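Local coordinates for UDP-N-acetylglucosamine 4,6-dehydratase (Vibrio fischeri, PDB 3PVZ), which probably acts as an NAD-dependent lyase of the polysaccharide synthase family, removing water from UDP-N-acetylglucosamine, at residues Met187-Phe200 against Leu243-Phe257. Residues are numbered along the deposited sequence; the frame is centred on the assembly and turned at random.
Sequences MRKSEEIAISTARF and LCLMSCIFGENRDIF. With NAD (nicotinamide-adenine-dinucleotide), chain E.
With CG swung anti to the backbone N (chi1 -160°), Asn253 carries its amide across to the turn that precedes strand 194-198, and Ser247, whose OG is likewise anti to N (chi1 175°), reaches from helix 237-250 toward the same strand. The two show how side-chain hydrogen bonds can fasten a helix, and the turn that follows it, to a neighbouring strand. The Asn253 amide bonds at both ends: ND2 donates to Ser190 O at 2.7 Å, close to the amide plane, while OD1 accepts from Ile195 N at 2.8 Å, the donor lying above the carbonyl plane in a nearly straight bond (172°). That pairing fixes the amide's rotation. Over its ND2 lies one face of the Arg254 guanidinium, and Arg254 NH2 adds a weak bond to Ser190 OG.

Further along, parallel pairing takes over: Thr197 N bonds Asp255 O at 2.9 Å, and Arg199 N bonds Phe257 O. Thr197 O is gripped twice, by Phe257 N at 3.0 Å and by Ser247 OG at 2.8 Å, from opposite faces of its plane, so the helix is tied directly to the strand beneath it. Beside Thr197 OG1, which also bonds Ser164, the Ile256 side chain runs in the same direction. At the far end Cys244 SG meets the edge of the Phe200 ring, 3.5 Å from CZ, and the Leu243 side chain slides past that of Phe200 in the opposite direction, its CD2 touching Phe200 CD1; Phe200 CB in turn lies 3.7 Å from C5N of the nicotinamide. Strand 194-198, helix 237-250 and strand 255-259 thus pack as adjoining parallel strands and a covering helix of a Rossmann-type NAD-binding fold.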
# COMPACT_ATOMS: atom_id res chain seq x y z
N MSE A 187 -12.73 -15.33 -17.66
CA MSE A 187 -13.57 -15.89 -18.69
C MSE A 187 -14.26 -17.13 -18.15
O MSE A 187 -15.41 -17.33 -18.46
CB MSE A 187 -12.80 -16.19 -19.99
CG MSE A 187 -12.40 -14.98 -20.84
SE MSE A 187 -13.74 -13.55 -21.13
CE MSE A 187 -13.20 -12.31 -19.68
N ARG A 188 -13.59 -17.95 -17.34
CA ARG A 188 -14.23 -19.15 -16.80
C ARG A 188 -15.35 -18.75 -15.87
O ARG A 188 -16.44 -19.32 -15.93
CB ARG A 188 -13.28 -20.04 -16.04
CG ARG A 188 -13.96 -21.20 -15.35
CD ARG A 188 -12.98 -22.32 -14.96
NE ARG A 188 -12.13 -21.91 -13.84
CZ ARG A 188 -11.21 -22.67 -13.28
NH1 ARG A 188 -10.49 -22.21 -12.28
NH2 ARG A 188 -10.97 -23.91 -13.75
N LYS A 189 -15.06 -17.79 -15.00
CA LYS A 189 -16.07 -17.29 -14.04
C LYS A 189 -17.26 -16.58 -14.66
O LYS A 189 -18.34 -16.53 -14.07
CB LYS A 189 -15.43 -16.34 -13.02
CG LYS A 189 -14.60 -17.06 -11.94
CD LYS A 189 -15.46 -18.10 -11.20
CE LYS A 189 -14.77 -18.69 -9.98
NZ LYS A 189 -13.52 -19.37 -10.30
N SER A 190 -17.05 -16.00 -15.84
CA SER A 190 -18.12 -15.34 -16.56
C SER A 190 -19.16 -16.30 -17.14
O SER A 190 -20.19 -15.84 -17.58
CB SER A 190 -17.57 -14.49 -17.69
OG SER A 190 -17.04 -15.26 -18.70
N GLU A 191 -18.89 -17.60 -17.14
CA GLU A 191 -19.93 -18.61 -17.41
C GLU A 191 -20.90 -18.79 -16.22
O GLU A 191 -21.86 -19.53 -16.36
CB GLU A 191 -19.29 -19.98 -17.75
CG GLU A 191 -18.48 -19.92 -19.06
CD GLU A 191 -17.61 -21.14 -19.33
OE1 GLU A 191 -17.34 -21.91 -18.40
OE2 GLU A 191 -17.15 -21.30 -20.49
N GLU A 192 -20.64 -18.15 -15.07
CA GLU A 192 -21.51 -18.25 -13.90
C GLU A 192 -22.03 -16.93 -13.34
O GLU A 192 -22.96 -16.95 -12.60
CB GLU A 192 -20.80 -18.93 -12.75
CG GLU A 192 -20.52 -20.39 -13.04
CD GLU A 192 -19.82 -21.03 -11.90
OE1 GLU A 192 -18.63 -21.25 -12.10
OE2 GLU A 192 -20.44 -21.27 -10.83
N ILE A 193 -21.37 -15.82 -13.65
CA ILE A 193 -21.81 -14.51 -13.21
C ILE A 193 -21.39 -13.53 -14.27
O ILE A 193 -20.36 -13.71 -14.91
CB ILE A 193 -21.14 -14.14 -11.84
CG1 ILE A 193 -21.72 -12.84 -11.26
CG2 ILE A 193 -19.66 -14.00 -12.01
CD1 ILE A 193 -21.26 -12.55 -9.80
N ALA A 194 -22.21 -12.50 -14.47
CA ALA A 194 -21.87 -11.35 -15.28
C ALA A 194 -20.59 -10.62 -14.77
O ALA A 194 -20.55 -10.11 -13.64
CB ALA A 194 -23.06 -10.38 -15.34
N ILE A 195 -19.58 -10.55 -15.65
CA ILE A 195 -18.34 -9.85 -15.39
C ILE A 195 -18.11 -8.80 -16.47
O ILE A 195 -18.17 -9.11 -17.68
CB ILE A 195 -17.12 -10.83 -15.40
CG1 ILE A 195 -17.31 -11.93 -14.35
CG2 ILE A 195 -15.81 -10.09 -15.11
CD1 ILE A 195 -16.19 -12.97 -14.29
N SER A 196 -17.84 -7.57 -16.08
CA SER A 196 -17.45 -6.57 -17.06
C SER A 196 -16.19 -5.85 -16.58
O SER A 196 -15.94 -5.83 -15.38
CB SER A 196 -18.59 -5.58 -17.34
OG SER A 196 -18.76 -4.59 -16.33
N THR A 197 -15.41 -5.27 -17.50
CA THR A 197 -14.18 -4.59 -17.11
C THR A 197 -14.07 -3.19 -17.73
O THR A 197 -14.99 -2.70 -18.37
CB THR A 197 -12.93 -5.41 -17.50
OG1 THR A 197 -12.81 -5.45 -18.91
CG2 THR A 197 -13.00 -6.87 -17.01
N ALA A 198 -12.95 -2.52 -17.44
CA ALA A 198 -12.56 -1.32 -18.09
C ALA A 198 -11.10 -1.36 -18.50
O ALA A 198 -10.29 -2.01 -17.87
CB ALA A 198 -12.81 -0.17 -17.23
N ARG A 199 -10.77 -0.64 -19.55
CA ARG A 199 -9.38 -0.44 -19.95
C ARG A 199 -9.11 1.07 -19.91
O ARG A 199 -9.84 1.87 -20.53
CB ARG A 199 -9.20 -1.01 -21.32
CG ARG A 199 -7.81 -0.76 -21.90
CD ARG A 199 -7.67 -1.58 -23.18
NE ARG A 199 -7.48 -3.02 -22.90
CZ ARG A 199 -7.99 -4.01 -23.63
NH1 ARG A 199 -7.76 -5.27 -23.29
NH2 ARG A 199 -8.73 -3.75 -24.69
N PHE A 200 -8.09 1.45 -19.16
CA PHE A 200 -7.82 2.87 -18.89
C PHE A 200 -6.58 3.42 -19.61
O PHE A 200 -5.65 2.68 -19.88
CB PHE A 200 -7.58 3.11 -17.39
CG PHE A 200 -8.70 2.65 -16.48
CD1 PHE A 200 -9.71 3.50 -16.11
CD2 PHE A 200 -8.66 1.39 -15.92
CE1 PHE A 200 -10.69 3.09 -15.21
CE2 PHE A 200 -9.65 0.99 -15.05
CZ PHE A 200 -10.68 1.84 -14.72
N LEU A 243 -15.89 5.85 -15.45
CA LEU A 243 -15.79 4.72 -16.33
C LEU A 243 -16.00 3.39 -15.59
O LEU A 243 -16.73 2.57 -16.09
CB LEU A 243 -14.41 4.73 -17.02
CG LEU A 243 -14.12 3.64 -18.03
CD1 LEU A 243 -14.99 3.82 -19.22
CD2 LEU A 243 -12.65 3.74 -18.49
N CYS A 244 -15.36 3.19 -14.43
CA CYS A 244 -15.67 2.03 -13.56
C CYS A 244 -17.18 1.83 -13.30
O CYS A 244 -17.69 0.73 -13.41
CB CYS A 244 -14.97 2.15 -12.20
SG CYS A 244 -13.19 1.94 -12.30
N LEU A 245 -17.86 2.91 -12.93
CA LEU A 245 -19.25 2.84 -12.51
C LEU A 245 -20.16 2.52 -13.72
O LEU A 245 -21.13 1.80 -13.57
CB LEU A 245 -19.72 4.13 -11.87
CG LEU A 245 -21.17 4.23 -11.32
CD1 LEU A 245 -21.44 3.31 -10.20
CD2 LEU A 245 -21.48 5.64 -10.85
N MSE A 246 -19.84 3.09 -14.88
CA MSE A 246 -20.62 2.85 -16.09
C MSE A 246 -20.48 1.41 -16.52
O MSE A 246 -21.46 0.77 -16.84
CB MSE A 246 -20.17 3.77 -17.22
CG MSE A 246 -20.51 5.22 -17.07
SE MSE A 246 -22.38 5.60 -17.09
CE MSE A 246 -22.81 4.93 -18.87
N SER A 247 -19.25 0.88 -16.48
CA SER A 247 -19.05 -0.51 -16.84
C SER A 247 -19.76 -1.36 -15.80
O SER A 247 -20.49 -2.27 -16.13
CB SER A 247 -17.59 -0.86 -16.92
OG SER A 247 -17.43 -2.24 -17.17
N CYS A 248 -19.56 -1.03 -14.54
CA CYS A 248 -20.27 -1.71 -13.44
C CYS A 248 -21.79 -1.84 -13.61
O CYS A 248 -22.33 -2.93 -13.51
CB CYS A 248 -20.02 -1.05 -12.07
SG CYS A 248 -20.62 -2.11 -10.74
N ILE A 249 -22.47 -0.71 -13.77
CA ILE A 249 -23.91 -0.70 -13.80
C ILE A 249 -24.45 -1.11 -15.17
O ILE A 249 -25.37 -1.90 -15.24
CB ILE A 249 -24.47 0.70 -13.54
CG1 ILE A 249 -24.00 1.27 -12.20
CG2 ILE A 249 -26.04 0.66 -13.69
CD1 ILE A 249 -24.34 0.47 -11.00
N PHE A 250 -23.86 -0.59 -16.24
CA PHE A 250 -24.35 -0.80 -17.62
C PHE A 250 -23.61 -1.86 -18.47
O PHE A 250 -24.09 -2.23 -19.52
CB PHE A 250 -24.35 0.54 -18.38
CG PHE A 250 -25.27 1.58 -17.76
CD1 PHE A 250 -26.64 1.45 -17.86
CD2 PHE A 250 -24.76 2.64 -17.06
CE1 PHE A 250 -27.52 2.37 -17.29
CE2 PHE A 250 -25.63 3.63 -16.47
CZ PHE A 250 -26.99 3.49 -16.57
N GLY A 251 -22.46 -2.33 -18.02
CA GLY A 251 -21.74 -3.34 -18.77
C GLY A 251 -22.47 -4.69 -18.83
O GLY A 251 -23.02 -5.17 -17.81
N GLU A 252 -22.47 -5.30 -20.01
CA GLU A 252 -22.97 -6.65 -20.11
C GLU A 252 -21.84 -7.62 -19.84
O GLU A 252 -20.68 -7.25 -19.91
CB GLU A 252 -23.58 -6.89 -21.48
CG GLU A 252 -24.79 -6.03 -21.71
CD GLU A 252 -25.42 -6.32 -23.05
OE1 GLU A 252 -26.08 -7.37 -23.16
OE2 GLU A 252 -25.24 -5.50 -23.97
N ASN A 253 -22.20 -8.87 -19.55
CA ASN A 253 -21.20 -9.94 -19.39
C ASN A 253 -20.18 -9.87 -20.51
O ASN A 253 -20.55 -9.97 -21.65
CB ASN A 253 -21.83 -11.36 -19.35
CG ASN A 253 -20.88 -12.41 -18.70
OD1 ASN A 253 -19.92 -12.05 -18.00
ND2 ASN A 253 -21.17 -13.69 -18.89
N ARG A 254 -18.92 -9.73 -20.12
CA ARG A 254 -17.75 -9.65 -21.01
C ARG A 254 -17.46 -8.31 -21.70
O ARG A 254 -16.55 -8.24 -22.51
CB ARG A 254 -17.78 -10.76 -22.07
CG ARG A 254 -17.85 -12.12 -21.49
CD ARG A 254 -17.80 -13.20 -22.56
NE ARG A 254 -17.99 -14.43 -21.84
CZ ARG A 254 -19.15 -15.07 -21.68
NH1 ARG A 254 -20.24 -14.65 -22.31
NH2 ARG A 254 -19.18 -16.16 -20.91
N ASP A 255 -18.18 -7.24 -21.37
CA ASP A 255 -17.91 -5.96 -22.00
C ASP A 255 -16.66 -5.32 -21.36
O ASP A 255 -16.53 -5.33 -20.13
CB ASP A 255 -19.04 -5.01 -21.73
CG ASP A 255 -20.23 -5.18 -22.63
OD1 ASP A 255 -20.24 -6.00 -23.58
OD2 ASP A 255 -21.16 -4.40 -22.37
N ILE A 256 -15.75 -4.81 -22.20
CA ILE A 256 -14.64 -3.98 -21.76
C ILE A 256 -14.95 -2.54 -22.19
O ILE A 256 -14.97 -2.22 -23.39
CB ILE A 256 -13.26 -4.35 -22.40
CG1 ILE A 256 -12.91 -5.83 -22.24
CG2 ILE A 256 -12.16 -3.48 -21.77
CD1 ILE A 256 -11.74 -6.26 -23.16
N PHE A 257 -15.20 -1.69 -21.21
CA PHE A 257 -15.48 -0.27 -21.48
C PHE A 257 -14.15 0.47 -21.60
O PHE A 257 -13.19 0.12 -20.93
CB PHE A 257 -16.31 0.32 -20.34
CG PHE A 257 -17.78 0.03 -20.45
CD1 PHE A 257 -18.25 -1.18 -20.97
CD2 PHE A 257 -18.72 1.00 -20.06
CE1 PHE A 257 -19.62 -1.43 -21.08
CE2 PHE A 257 -20.10 0.75 -20.16
CZ PHE A 257 -20.55 -0.45 -20.66
PA NAD E . -3.27 1.66 -6.87
O1A NAD E . -1.90 1.21 -6.50
O2A NAD E . -3.45 3.11 -6.51
O5B NAD E . -4.38 1.02 -5.93
C5B NAD E . -4.36 -0.42 -5.83
C4B NAD E . -5.05 -0.67 -4.48
O4B NAD E . -5.17 -2.05 -4.19
C3B NAD E . -4.21 -0.02 -3.33
O3B NAD E . -5.01 0.83 -2.53
C2B NAD E . -3.71 -1.26 -2.55
O2B NAD E . -3.42 -1.01 -1.18
C1B NAD E . -4.90 -2.20 -2.82
N9A NAD E . -4.54 -3.59 -2.60
C8A NAD E . -3.51 -4.26 -3.15
N7A NAD E . -3.44 -5.46 -2.68
C5A NAD E . -4.51 -5.63 -1.85
C6A NAD E . -4.97 -6.68 -1.06
N6A NAD E . -4.30 -7.87 -1.14
N1A NAD E . -6.05 -6.52 -0.30
C2A NAD E . -6.69 -5.35 -0.26
N3A NAD E . -6.27 -4.34 -0.97
C4A NAD E . -5.21 -4.44 -1.76
O3 NAD E . -3.52 1.33 -8.43
PN NAD E . -4.61 2.20 -9.26
O1N NAD E . -3.91 3.32 -10.02
O2N NAD E . -5.83 2.68 -8.59
O5D NAD E . -4.91 1.12 -10.48
C5D NAD E . -5.83 0.12 -10.07
C4D NAD E . -6.03 -0.87 -11.22
O4D NAD E . -6.18 -0.15 -12.48
C3D NAD E . -4.78 -1.75 -11.38
O3D NAD E . -5.07 -3.06 -11.93
C2D NAD E . -3.97 -1.00 -12.47
O2D NAD E . -3.07 -1.86 -13.17
C1D NAD E . -5.09 -0.52 -13.38
N1N NAD E . -4.68 0.60 -14.24
C2N NAD E . -4.28 1.73 -13.66
C3N NAD E . -3.90 2.82 -14.41
C7N NAD E . -3.44 4.07 -13.79
O7N NAD E . -3.04 4.95 -14.55
N7N NAD E . -3.40 4.26 -12.46
C4N NAD E . -3.92 2.73 -15.83
C5N NAD E . -4.35 1.54 -16.39
C6N NAD E . -4.72 0.47 -15.57